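Local structure of PrgA (6Z9K) at residues Asn173-Asp178 with Ser188-Gly193. The protein provides surface exclusion against unwanted conjugation, extending far outside the cell, with this chain being its magnesium-binding CAP domain. Numbering follows the deposited sequence.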
# COMPACT_ATOMS: atom_id res chain seq x y z
N ASN A 173 -4.33 8.25 4.18
CA ASN A 173 -4.45 9.48 3.36
C ASN A 173 -5.08 9.15 2.01
O ASN A 173 -5.87 10.02 1.53
CB ASN A 173 -3.08 10.15 3.20
CG ASN A 173 -2.67 10.92 4.44
OD1 ASN A 173 -3.48 11.17 5.35
ND2 ASN A 173 -1.39 11.29 4.45
N MET A 174 -4.81 7.99 1.45
CA MET A 174 -5.38 7.62 0.16
C MET A 174 -6.85 7.22 0.33
O MET A 174 -7.63 7.52 -0.55
CB MET A 174 -4.59 6.50 -0.48
CG MET A 174 -3.25 7.01 -0.99
SD MET A 174 -2.27 5.65 -1.71
CE MET A 174 -0.95 6.61 -2.45
N LEU A 175 -7.20 6.56 1.43
CA LEU A 175 -8.62 6.14 1.63
C LEU A 175 -9.49 7.33 2.05
O LEU A 175 -10.68 7.29 1.72
CB LEU A 175 -8.67 5.05 2.70
CG LEU A 175 -7.98 3.77 2.31
CD1 LEU A 175 -7.88 2.84 3.52
CD2 LEU A 175 -8.70 3.06 1.21
N PHE A 176 -8.99 8.30 2.81
CA PHE A 176 -9.86 9.32 3.46
C PHE A 176 -9.50 10.76 3.13
O PHE A 176 -10.21 11.64 3.64
CB PHE A 176 -9.87 9.12 4.98
CG PHE A 176 -10.13 7.72 5.41
CD1 PHE A 176 -11.28 7.04 5.02
CD2 PHE A 176 -9.27 7.11 6.31
CE1 PHE A 176 -11.50 5.74 5.44
CE2 PHE A 176 -9.50 5.82 6.72
CZ PHE A 176 -10.62 5.13 6.31
N ASP A 177 -8.43 11.03 2.38
CA ASP A 177 -8.03 12.44 2.14
C ASP A 177 -7.53 12.58 0.72
O ASP A 177 -6.58 13.34 0.52
CB ASP A 177 -7.02 12.90 3.18
CG ASP A 177 -6.85 14.39 3.18
OD1 ASP A 177 -7.82 15.08 2.77
OD2 ASP A 177 -5.78 14.83 3.60
N ASP A 178 -8.17 11.90 -0.23
CA ASP A 178 -7.67 11.83 -1.63
C ASP A 178 -8.39 12.81 -2.54
O ASP A 178 -8.28 12.65 -3.72
CB ASP A 178 -7.85 10.42 -2.17
CG ASP A 178 -6.94 10.01 -3.27
OD1 ASP A 178 -5.77 10.49 -3.23
OD2 ASP A 178 -7.37 9.21 -4.13
N SER A 188 -8.45 3.21 -6.87
CA SER A 188 -7.50 2.17 -7.24
C SER A 188 -7.30 1.13 -6.14
O SER A 188 -7.30 -0.07 -6.42
CB SER A 188 -6.20 2.83 -7.62
OG SER A 188 -5.30 1.82 -8.00
N LEU A 189 -7.04 1.57 -4.92
CA LEU A 189 -6.80 0.66 -3.79
C LEU A 189 -8.03 -0.22 -3.55
O LEU A 189 -7.89 -1.36 -3.09
CB LEU A 189 -6.46 1.48 -2.55
CG LEU A 189 -5.13 2.21 -2.52
CD1 LEU A 189 -5.06 3.02 -1.24
CD2 LEU A 189 -3.97 1.23 -2.56
N LEU A 190 -9.23 0.30 -3.86
CA LEU A 190 -10.45 -0.47 -3.59
C LEU A 190 -11.06 -0.98 -4.88
O LEU A 190 -12.24 -1.31 -4.89
CB LEU A 190 -11.42 0.41 -2.79
CG LEU A 190 -10.90 0.90 -1.45
CD1 LEU A 190 -12.00 1.67 -0.73
CD2 LEU A 190 -10.42 -0.28 -0.55
N GLN A 191 -10.27 -1.15 -5.94
CA GLN A 191 -10.83 -1.62 -7.24
C GLN A 191 -11.25 -3.09 -7.13
O GLN A 191 -10.48 -3.91 -6.64
CB GLN A 191 -9.79 -1.42 -8.34
CG GLN A 191 -10.34 -1.76 -9.70
CD GLN A 191 -9.35 -1.65 -10.83
OE1 GLN A 191 -9.34 -0.67 -11.55
NE2 GLN A 191 -8.54 -2.68 -11.02
N ASP A 192 -12.47 -3.46 -7.54
CA ASP A 192 -12.84 -4.89 -7.35
C ASP A 192 -12.12 -5.68 -8.45
O ASP A 192 -11.72 -5.12 -9.50
CB ASP A 192 -14.36 -5.15 -7.23
CG ASP A 192 -14.78 -6.43 -6.48
OD1 ASP A 192 -13.92 -7.22 -5.91
OD2 ASP A 192 -16.04 -6.63 -6.42
N GLY A 193 -11.81 -6.91 -8.14
CA GLY A 193 -11.21 -7.90 -9.04
C GLY A 193 -9.70 -7.93 -8.94
O GLY A 193 -9.09 -8.85 -9.49
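Leu-175, whose CD2 reaches across to Leu-189 and Leu-190, also serves the flat group beside it: its CB sits 3.8 Å above the plane of the Phe-176 ring, over the centre of one face. The Phe-176 ring also packs edge-to-face with Phe-22 and touches Ala-42 of helix 32-45.

The contact proper is wholly apolar and joins the end of helix 160-176 to the end of helix 184-189. With CG beside the backbone N (chi1 -65°), Leu-175 swings its branched tip towards Leu-190, although its CB does not point there. The two leucines cross at roughly a right angle, CD2 of Leu-175 lying 4.1 Å from CD1 of Leu-190 and about equally far from its CG and CD2, so one methyl rests on a whole isopropyl fork. Leucine suits these three buried places because its forked tip offers two methyls and brings no polar group needing a partner. Leu-189 puts CD1 3.6 Å from CB of Met-174 and 3.9 Å from its SD. The extended chain of Met-174 crosses this methyl, and the side chain also touches Asn-145 and comes within about 5 Å of the magnesium ion; a slim, unbranched residue suits that course. Leu-189 touches Leu-84, and Leu-190 touches Val-87, of helix 70-90, whose Arg-88 hydrogen-bonds the carbonyl oxygens of Leu-189 and Gln-191.

Beside the contact, Asp-178, just after helix 160-176, bonds to the start of helix 184-189: OD1 pairs with ND1 of the magnesium ligand His-185 and OD2 accepts from the N of Leu-186, which probably helps orient the imidazole. Nondirectional apolar packing thus holds the helix ends by shape and burial, while the nearby Asp-178 bonds supply direction.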